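Local coordinates for putative peptidyl-arginine deiminase (Chlorobium tepidum, PDB 1XKN), which probably hydrolyses the guanidino group of agmatine or of peptidyl-arginine, as a deiminase, at residues Arg223-Asn228 and Gln314-Lys319; His217-Ala222 and Ala336-Thr341; Glu251-Met256 and Leu264-Leu269. One frame throughout, in Å; residues are numbered along the deposited sequence.

Contact 1 (Arg223-Asn228 and Gln314-Lys319); sequences RFVNEN and QQCFPK
V225 holds CG1 anti to its carbonyl carbon (chi1 -73°), and F317 places its ring in the same way (chi1 -58°). These torsions bring the valine and the far end of the aromatic ring together. The side chains meet at an angle. CB of V225 lies 3.8 Å from CZ of F317. CG1 of V225 sits near CE1 and CZ of the same ring, at 3.9 Å from CE1. On the other flank of the ring tip, CE2 of F317 lies 3.5 Å from the carbonyl O of V225. C316 adds a looser apolar touch, with its CB 4.2 Å from V225 CG1.

The contact joins strand 222-226, at the corner the chain turns at V225, to the C-terminal end of helix 305-316. F317 is the first residue to leave the helical conformation. V231 of the neighbouring strand 229-233 also packs against V225 and C316.

No direct hydrogen bond crosses between the segments. A water does the bridging: it accepts from N226 ND2 at 3.1 Å and donates to C316 O at 2.7 Å. The other end of the N226 amide is tied to its own chain. N226 OD1 accepts from N228 N at 2.9 Å in an Asx turn, and it also bonds to T229 OG1. The amide is thus held at both ends, which should fix its rotation and aim ND2 at the water. The join has two parts: an apolar patch of V225, C316 and F317, and a water-mediated polar link beside it at the last turn of the helix.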
loop_
_atom_site.group_PDB
_atom_site.type_symbol
_atom_site.label_atom_id
_atom_site.label_comp_id
_atom_site.label_asym_id
_atom_site.label_seq_id
_atom_site.Cartn_x
_atom_site.Cartn_y
_atom_site.Cartn_z
ATOM N N ARG A 223 -9.223 -3.418 -4.566
ATOM C CA ARG A 223 -8.633 -3.965 -3.343
ATOM C C ARG A 223 -9.467 -5.085 -2.722
ATOM O O ARG A 223 -10.693 -5.028 -2.716
ATOM C CB ARG A 223 -8.509 -2.852 -2.294
ATOM C CG ARG A 223 -7.718 -1.619 -2.709
ATOM C CD ARG A 223 -6.222 -1.877 -2.631
ATOM N NE ARG A 223 -5.838 -2.373 -1.314
ATOM C CZ ARG A 223 -5.773 -1.626 -0.217
ATOM N NH1 ARG A 223 -5.426 -2.172 0.938
ATOM N NH2 ARG A 223 -6.035 -0.330 -0.282
ATOM N N PHE A 224 -8.803 -6.107 -2.193
ATOM C CA PHE A 224 -9.528 -7.172 -1.508
ATOM C C PHE A 224 -9.924 -6.581 -0.153
ATOM O O PHE A 224 -9.138 -5.854 0.450
ATOM C CB PHE A 224 -8.630 -8.393 -1.273
ATOM C CG PHE A 224 -8.644 -9.387 -2.394
ATOM C CD1 PHE A 224 -9.791 -10.134 -2.660
ATOM C CD2 PHE A 224 -7.523 -9.564 -3.197
ATOM C CE1 PHE A 224 -9.823 -11.041 -3.714
ATOM C CE2 PHE A 224 -7.544 -10.464 -4.250
ATOM C CZ PHE A 224 -8.696 -11.207 -4.512
ATOM N N VAL A 225 -11.140 -6.867 0.312
ATOM C CA VAL A 225 -11.591 -6.378 1.618
ATOM C C VAL A 225 -11.796 -7.581 2.534
ATOM O O VAL A 225 -11.817 -7.451 3.757
ATOM C CB VAL A 225 -12.902 -5.547 1.537
ATOM C CG1 VAL A 225 -12.613 -4.186 0.913
ATOM C CG2 VAL A 225 -13.955 -6.293 0.742
ATOM N N ASN A 226 -11.971 -8.745 1.919
ATOM C CA ASN A 226 -12.093 -10.012 2.630
ATOM C C ASN A 226 -11.756 -11.125 1.641
ATOM O O ASN A 226 -11.502 -10.864 0.463
ATOM C CB ASN A 226 -13.481 -10.211 3.278
ATOM C CG ASN A 226 -14.610 -10.306 2.277
ATOM O OD1 ASN A 226 -14.611 -11.161 1.397
ATOM N ND2 ASN A 226 -15.597 -9.424 2.423
ATOM N N GLU A 227 -11.732 -12.358 2.127
ATOM C CA GLU A 227 -11.376 -13.519 1.322
ATOM C C GLU A 227 -12.003 -13.629 -0.066
ATOM O O GLU A 227 -11.346 -14.076 -1.010
ATOM C CB GLU A 227 -11.678 -14.782 2.127
ATOM C CG GLU A 227 -10.867 -15.993 1.738
ATOM C CD GLU A 227 -10.769 -16.991 2.874
ATOM O OE1 GLU A 227 -11.795 -17.620 3.214
ATOM O OE2 GLU A 227 -9.667 -17.123 3.445
ATOM N N ASN A 228 -13.264 -13.235 -0.202
ATOM C CA ASN A 228 -13.918 -13.336 -1.501
ATOM C C ASN A 228 -14.592 -12.058 -1.978
ATOM O O ASN A 228 -15.480 -12.104 -2.828
ATOM C CB ASN A 228 -14.925 -14.499 -1.493
ATOM C CG ASN A 228 -15.997 -14.356 -0.423
ATOM O OD1 ASN A 228 -16.656 -15.338 -0.063
ATOM N ND2 ASN A 228 -16.189 -13.146 0.080
ATOM N N GLN A 314 -16.971 1.483 5.565
ATOM C CA GLN A 314 -17.383 1.177 6.930
ATOM C C GLN A 314 -18.230 -0.097 6.905
ATOM O O GLN A 314 -18.213 -0.892 7.849
ATOM C CB GLN A 314 -18.179 2.340 7.533
ATOM C CG GLN A 314 -18.612 2.090 8.969
ATOM C CD GLN A 314 -17.440 1.901 9.911
ATOM O OE1 GLN A 314 -16.854 2.872 10.403
ATOM N NE2 GLN A 314 -17.078 0.647 10.156
ATOM N N GLN A 315 -18.972 -0.283 5.815
ATOM C CA GLN A 315 -19.804 -1.474 5.641
ATOM C C GLN A 315 -18.903 -2.696 5.445
ATOM O O GLN A 315 -19.200 -3.785 5.943
ATOM C CB GLN A 315 -20.721 -1.295 4.428
ATOM C CG GLN A 315 -21.803 -0.240 4.628
ATOM C CD GLN A 315 -22.337 0.315 3.317
ATOM O OE1 GLN A 315 -22.182 -0.295 2.258
ATOM N NE2 GLN A 315 -22.979 1.477 3.386
ATOM N N CYS A 316 -17.797 -2.507 4.729
ATOM C CA CYS A 316 -16.851 -3.592 4.477
ATOM C C CYS A 316 -16.052 -3.987 5.718
ATOM O O CYS A 316 -15.618 -5.134 5.843
ATOM C CB CYS A 316 -15.881 -3.201 3.358
ATOM S SG CYS A 316 -16.644 -2.995 1.726
ATOM N N PHE A 317 -15.849 -3.034 6.623
ATOM C CA PHE A 317 -15.095 -3.280 7.854
ATOM C C PHE A 317 -15.908 -2.786 9.046
ATOM O O PHE A 317 -15.549 -1.802 9.689
ATOM C CB PHE A 317 -13.753 -2.541 7.803
ATOM C CG PHE A 317 -12.893 -2.932 6.636
ATOM C CD1 PHE A 317 -12.876 -2.167 5.473
ATOM C CD2 PHE A 317 -12.118 -4.086 6.692
ATOM C CE1 PHE A 317 -12.098 -2.545 4.382
ATOM C CE2 PHE A 317 -11.338 -4.473 5.609
ATOM C CZ PHE A 317 -11.328 -3.703 4.451
ATOM N N PRO A 318 -17.005 -3.483 9.372
ATOM C CA PRO A 318 -17.878 -3.105 10.487
ATOM C C PRO A 318 -17.250 -3.131 11.880
ATOM O O PRO A 318 -17.752 -2.485 12.801
ATOM C CB PRO A 318 -19.040 -4.084 10.354
ATOM C CG PRO A 318 -18.377 -5.314 9.835
ATOM C CD PRO A 318 -17.422 -4.770 8.785
ATOM N N LYS A 319 -16.154 -3.868 12.029
ATOM C CA LYS A 319 -15.478 -3.978 13.317
ATOM C C LYS A 319 -14.409 -2.906 13.531
ATOM O O LYS A 319 -13.793 -2.839 14.595
ATOM C CB LYS A 319 -14.859 -5.376 13.449
ATOM C CG LYS A 319 -15.893 -6.497 13.546
ATOM C CD LYS A 319 -15.273 -7.889 13.431
ATOM C CE LYS A 319 -14.821 -8.186 12.006
ATOM N NZ LYS A 319 -14.392 -9.606 11.816
HETATM O O HOH W 1 -16.483 -7.215 4.361
#

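Contact 2 (His217-Ala222 and Ala336-Thr341); sequences HVDDMA and AIHCVT
D219 reaches the edge of the H338 imidazole, its CB lying 3.3 Å from H338 ND1. The pair forms a histidine-carboxylate hydrogen bond between two loops near the centre of the chain. Family membership points to the pentein fold, the alpha/beta propeller of the guanidine-modifying enzymes. In relatives the active site lies at the middle of that propeller, and the central position of these buried loops is consistent with such a place.

H338 ND1 donates to D219 OD2 at 2.7 Å, with a nearly straight N-H...O angle of 176°. The acceptor lies in the ring plane. The carboxylate receives the bond on its anti side, slightly out of its own plane. The carboxylate and imidazole planes are 71° apart, so the two groups meet steeply and do not stack. H338 has CG anti to its backbone N (chi1 -163°), which sends the ring out toward the other loop.

The other ring nitrogen, H338 NE2, is hydrogen-bonded to E11 OE1. The imidazole is therefore gripped on both nitrogens, which should fix its rotation. N288 packs against both D219 and C339.

Each loop also has bonds of its own. Residues 218-220 form a short 3-10 segment; just after it, M221 N and A222 N both donate to V218 O, at 2.8 Å and 2.9 Å. The other loop makes a type I beta turn from H338 to T341, and R96 binds H338 O through its NE. C339 follows the histidine directly, and its SG lies 4.0 Å from the same carboxylate oxygen, D219 OD2, a packing distance.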
loop_
_atom_site.group_PDB
_atom_site.type_symbol
_atom_site.label_atom_id
_atom_site.label_comp_id
_atom_site.label_asym_id
_atom_site.label_seq_id
_atom_site.Cartn_x
_atom_site.Cartn_y
_atom_site.Cartn_z
ATOM N N HIS A 217 -0.970 1.254 -10.922
ATOM C CA HIS A 217 -1.011 0.497 -9.671
ATOM C C HIS A 217 -2.427 0.071 -9.328
ATOM O O HIS A 217 -3.364 0.868 -9.388
ATOM C CB HIS A 217 -0.457 1.317 -8.512
ATOM C CG HIS A 217 1.000 1.093 -8.264
ATOM N ND1 HIS A 217 1.665 1.654 -7.198
ATOM C CD2 HIS A 217 1.919 0.371 -8.947
ATOM C CE1 HIS A 217 2.935 1.288 -7.232
ATOM N NE2 HIS A 217 3.114 0.508 -8.284
ATOM N N VAL A 218 -2.570 -1.189 -8.943
ATOM C CA VAL A 218 -3.870 -1.727 -8.595
ATOM C C VAL A 218 -4.419 -1.036 -7.351
ATOM O O VAL A 218 -5.632 -0.850 -7.231
ATOM C CB VAL A 218 -3.786 -3.259 -8.350
ATOM C CG1 VAL A 218 -3.037 -3.559 -7.058
ATOM C CG2 VAL A 218 -5.181 -3.860 -8.329
ATOM N N ASP A 219 -3.539 -0.617 -6.444
ATOM C CA ASP A 219 -4.011 0.017 -5.215
ATOM C C ASP A 219 -4.623 1.411 -5.386
ATOM O O ASP A 219 -4.893 2.103 -4.406
ATOM C CB ASP A 219 -2.916 0.006 -4.128
ATOM C CG ASP A 219 -1.874 1.099 -4.293
ATOM O OD1 ASP A 219 -1.801 1.724 -5.367
ATOM O OD2 ASP A 219 -1.112 1.330 -3.320
ATOM N N ASP A 220 -4.847 1.826 -6.630
ATOM C CA ASP A 220 -5.505 3.106 -6.882
ATOM C C ASP A 220 -6.839 2.763 -7.537
ATOM O O ASP A 220 -7.573 3.649 -7.974
ATOM C CB ASP A 220 -4.694 3.995 -7.836
ATOM C CG ASP A 220 -3.617 4.797 -7.127
ATOM O OD1 ASP A 220 -3.792 5.113 -5.934
ATOM O OD2 ASP A 220 -2.603 5.132 -7.776
HETATM N N MSE A 221 -7.169 1.473 -7.569
HETATM C CA MSE A 221 -8.384 1.032 -8.246
HETATM C C MSE A 221 -9.201 -0.106 -7.617
HETATM O O MSE A 221 -10.408 0.027 -7.424
HETATM C CB MSE A 221 -7.990 0.652 -9.677
HETATM C CG MSE A 221 -9.101 0.159 -10.571
HETATM SE SE MSE A 221 -8.422 -0.004 -12.373
HETATM C CE MSE A 221 -7.085 -1.357 -12.057
ATOM N N ALA A 222 -8.544 -1.223 -7.317
ATOM C CA ALA A 222 -9.226 -2.384 -6.759
ATOM C C ALA A 222 -8.474 -2.964 -5.569
ATOM O O ALA A 222 -7.238 -3.013 -5.565
ATOM C CB ALA A 222 -9.399 -3.440 -7.839
ATOM N N ALA A 336 -1.250 8.338 -2.140
ATOM C CA ALA A 336 -1.949 8.721 -0.915
ATOM C C ALA A 336 -1.668 7.794 0.276
ATOM O O ALA A 336 -0.573 7.245 0.394
ATOM C CB ALA A 336 -3.454 8.809 -1.182
ATOM N N ILE A 337 -2.659 7.615 1.149
ATOM C CA ILE A 337 -2.487 6.796 2.351
ATOM C C ILE A 337 -1.911 5.397 2.142
ATOM O O ILE A 337 -0.955 5.016 2.818
ATOM C CB ILE A 337 -3.813 6.665 3.140
ATOM C CG1 ILE A 337 -4.415 8.053 3.381
ATOM C CG2 ILE A 337 -3.557 5.980 4.486
ATOM C CD1 ILE A 337 -3.512 9.003 4.154
ATOM N N HIS A 338 -2.478 4.621 1.225
ATOM C CA HIS A 338 -1.956 3.274 1.010
ATOM C C HIS A 338 -0.516 3.306 0.512
ATOM O O HIS A 338 0.303 2.466 0.893
ATOM C CB HIS A 338 -2.821 2.492 0.016
ATOM C CG HIS A 338 -2.589 1.013 0.062
ATOM N ND1 HIS A 338 -2.006 0.312 -0.972
ATOM C CD2 HIS A 338 -2.825 0.111 1.042
ATOM C CE1 HIS A 338 -1.893 -0.960 -0.629
ATOM N NE2 HIS A 338 -2.382 -1.107 0.588
ATOM N N CYS A 339 -0.204 4.288 -0.327
ATOM C CA CYS A 339 1.135 4.422 -0.890
ATOM C C CYS A 339 2.219 4.756 0.129
ATOM O O CYS A 339 3.371 4.376 -0.049
ATOM C CB CYS A 339 1.140 5.496 -1.981
ATOM S SG CYS A 339 0.160 5.103 -3.439
ATOM N N VAL A 340 1.861 5.462 1.195
ATOM C CA VAL A 340 2.863 5.847 2.186
ATOM C C VAL A 340 2.949 4.927 3.400
ATOM O O VAL A 340 3.687 5.203 4.348
ATOM C CB VAL A 340 2.637 7.305 2.666
ATOM C CG1 VAL A 340 2.735 8.249 1.482
ATOM C CG2 VAL A 340 1.280 7.440 3.353
ATOM N N THR A 341 2.218 3.823 3.362
ATOM C CA THR A 341 2.209 2.884 4.477
ATOM C C THR A 341 2.579 1.468 4.070
ATOM O O THR A 341 2.570 1.123 2.894
ATOM C CB THR A 341 0.798 2.791 5.087
ATOM O OG1 THR A 341 -0.128 2.384 4.066
ATOM C CG2 THR A 341 0.357 4.132 5.638
#

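Contact 3 (Glu251-Met256 and Leu264-Leu269); sequences ELLKTM and LNIVKL
Apolar contacts carry most of this contact, and I266 is at their centre. Its CD1 lies 3.7 Å from CB of L253. Its CG1 lies 3.8 Å from CD of K254, whose aliphatic chain crosses it at an angle. The K254 chain curls back through three successive bends (chi2 -72°), which lays CD on the isoleucine, while NZ bonds to Y250 OH. At the other end, CB of M256, a selenomethionine, lies 4.3 Å from CD1 of L264.

These residues belong to a beta-alpha-beta unit. Strand 229-233 leads into helix 243-253, and the chain returns as strand 265-269, parallel to the first strand and beside it. I232 of strand 229-233 touches both L253 and I266, so the end of the helix packs onto the sheet.

One backbone hydrogen bond crosses the segments: L264 N donates to M256 O at 3.3 Å, with an angle of 170°. A water lies within donating distance of L253 O, at 2.8 Å, and L264 O, at 2.9 Å, and can link the segments there. At the turn after the helix, L252 O accepts from both N and OG1 of T255. T255 OG1 lies 2.7 Å from L252 O, on a lone pair of that oxygen.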
loop_
_atom_site.group_PDB
_atom_site.type_symbol
_atom_site.label_atom_id
_atom_site.label_comp_id
_atom_site.label_asym_id
_atom_site.label_seq_id
_atom_site.Cartn_x
_atom_site.Cartn_y
_atom_site.Cartn_z
ATOM N N GLU A 251 -16.279 -4.993 -15.183
ATOM C CA GLU A 251 -16.878 -6.105 -15.907
ATOM C C GLU A 251 -15.965 -7.325 -15.858
ATOM O O GLU A 251 -16.437 -8.458 -15.760
ATOM C CB GLU A 251 -17.169 -5.708 -17.356
ATOM C CG GLU A 251 -18.313 -4.704 -17.508
ATOM C CD GLU A 251 -19.597 -5.167 -16.836
ATOM O OE1 GLU A 251 -19.914 -6.375 -16.910
ATOM O OE2 GLU A 251 -20.306 -4.322 -16.245
ATOM N N LEU A 252 -14.656 -7.096 -15.913
ATOM C CA LEU A 252 -13.705 -8.200 -15.850
ATOM C C LEU A 252 -13.820 -8.886 -14.490
ATOM O O LEU A 252 -13.886 -10.114 -14.406
ATOM C CB LEU A 252 -12.276 -7.691 -16.059
ATOM C CG LEU A 252 -11.155 -8.735 -16.021
ATOM C CD1 LEU A 252 -11.407 -9.822 -17.061
ATOM C CD2 LEU A 252 -9.825 -8.052 -16.281
ATOM N N LEU A 253 -13.851 -8.096 -13.421
ATOM C CA LEU A 253 -13.971 -8.656 -12.078
ATOM C C LEU A 253 -15.237 -9.482 -11.914
ATOM O O LEU A 253 -15.259 -10.454 -11.156
ATOM C CB LEU A 253 -13.956 -7.537 -11.033
ATOM C CG LEU A 253 -12.562 -7.078 -10.605
ATOM C CD1 LEU A 253 -12.658 -5.764 -9.857
ATOM C CD2 LEU A 253 -11.921 -8.153 -9.731
ATOM N N LYS A 254 -16.295 -9.098 -12.621
ATOM C CA LYS A 254 -17.558 -9.818 -12.525
ATOM C C LYS A 254 -17.502 -11.202 -13.176
ATOM O O LYS A 254 -18.454 -11.975 -13.073
ATOM C CB LYS A 254 -18.687 -8.982 -13.139
ATOM C CG LYS A 254 -19.058 -7.750 -12.312
ATOM C CD LYS A 254 -19.801 -8.125 -11.035
ATOM C CE LYS A 254 -21.211 -8.612 -11.337
ATOM N NZ LYS A 254 -22.053 -7.534 -11.935
ATOM N N THR A 255 -16.388 -11.512 -13.836
ATOM C CA THR A 255 -16.214 -12.816 -14.477
ATOM C C THR A 255 -15.117 -13.618 -13.776
ATOM O O THR A 255 -14.894 -14.787 -14.096
ATOM C CB THR A 255 -15.813 -12.692 -15.964
ATOM O OG1 THR A 255 -14.464 -12.220 -16.061
ATOM C CG2 THR A 255 -16.739 -11.724 -16.693
HETATM N N MSE A 256 -14.426 -12.986 -12.830
HETATM C CA MSE A 256 -13.344 -13.648 -12.102
HETATM C C MSE A 256 -13.865 -14.463 -10.926
HETATM O O MSE A 256 -14.864 -14.109 -10.297
HETATM C CB MSE A 256 -12.330 -12.614 -11.614
HETATM C CG MSE A 256 -11.624 -11.894 -12.742
HETATM SE SE MSE A 256 -10.425 -10.532 -12.104
HETATM C CE MSE A 256 -9.016 -10.753 -13.411
ATOM N N LEU A 264 -16.430 -13.919 -7.403
ATOM C CA LEU A 264 -16.030 -13.034 -6.320
ATOM C C LEU A 264 -17.116 -11.981 -6.137
ATOM O O LEU A 264 -17.799 -11.611 -7.092
ATOM C CB LEU A 264 -14.705 -12.341 -6.659
ATOM C CG LEU A 264 -13.482 -13.242 -6.847
ATOM C CD1 LEU A 264 -12.285 -12.414 -7.299
ATOM C CD2 LEU A 264 -13.182 -13.958 -5.540
ATOM N N ASN A 265 -17.284 -11.513 -4.907
ATOM C CA ASN A 265 -18.263 -10.477 -4.612
ATOM C C ASN A 265 -17.598 -9.159 -4.982
ATOM O O ASN A 265 -16.468 -8.899 -4.573
ATOM C CB ASN A 265 -18.610 -10.476 -3.122
ATOM C CG ASN A 265 -19.253 -11.771 -2.668
ATOM O OD1 ASN A 265 -18.823 -12.376 -1.682
ATOM N ND2 ASN A 265 -20.284 -12.204 -3.381
ATOM N N ILE A 266 -18.295 -8.334 -5.756
ATOM C CA ILE A 266 -17.740 -7.058 -6.188
ATOM C C ILE A 266 -18.512 -5.885 -5.595
ATOM O O ILE A 266 -19.711 -5.733 -5.837
ATOM C CB ILE A 266 -17.766 -6.945 -7.728
ATOM C CG1 ILE A 266 -17.166 -8.208 -8.363
ATOM C CG2 ILE A 266 -17.010 -5.703 -8.177
ATOM C CD1 ILE A 266 -15.732 -8.508 -7.961
ATOM N N VAL A 267 -17.821 -5.062 -4.812
ATOM C CA VAL A 267 -18.432 -3.894 -4.186
ATOM C C VAL A 267 -17.930 -2.645 -4.900
ATOM O O VAL A 267 -16.724 -2.445 -5.031
ATOM C CB VAL A 267 -18.057 -3.809 -2.688
ATOM C CG1 VAL A 267 -18.596 -2.524 -2.080
ATOM C CG2 VAL A 267 -18.615 -5.016 -1.950
ATOM N N LYS A 268 -18.853 -1.812 -5.367
ATOM C CA LYS A 268 -18.473 -0.591 -6.066
ATOM C C LYS A 268 -18.121 0.537 -5.106
ATOM O O LYS A 268 -18.766 0.720 -4.071
ATOM C CB LYS A 268 -19.605 -0.110 -6.981
ATOM C CG LYS A 268 -19.941 -1.036 -8.134
ATOM C CD LYS A 268 -20.929 -0.365 -9.080
ATOM C CE LYS A 268 -21.315 -1.281 -10.228
ATOM N NZ LYS A 268 -22.103 -2.453 -9.750
ATOM N N LEU A 269 -17.081 1.284 -5.457
ATOM C CA LEU A 269 -16.646 2.432 -4.678
ATOM C C LEU A 269 -16.676 3.622 -5.621
ATOM O O LEU A 269 -16.432 3.478 -6.817
ATOM C CB LEU A 269 -15.217 2.237 -4.155
ATOM C CG LEU A 269 -15.066 1.667 -2.740
ATOM C CD1 LEU A 269 -13.599 1.412 -2.438
ATOM C CD2 LEU A 269 -15.657 2.642 -1.732
HETATM O O HOH W 2 -17.372 -11.916 -9.976
#

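The three contacts are nested along the chain. Contact 2 closes the outer loop, contact 1 lies inside it, and contact 3 lies inside contact 1. The centres of contacts 1 and 2 are about 16 Å apart. Those of contacts 1 and 3 are about 14 Å apart, and those of contacts 2 and 3 about 18 Å. Contacts 1 and 3 share the sheet of strands 222-226, 229-233 and 265-269, and meet through N228 O and N265 N, a probable hydrogen bond. The 217-222 loop of contact 2 runs directly into strand 222-226 of contact 1. E11, bonded to R223 and H338, ties this three-stranded sheet to the central loops.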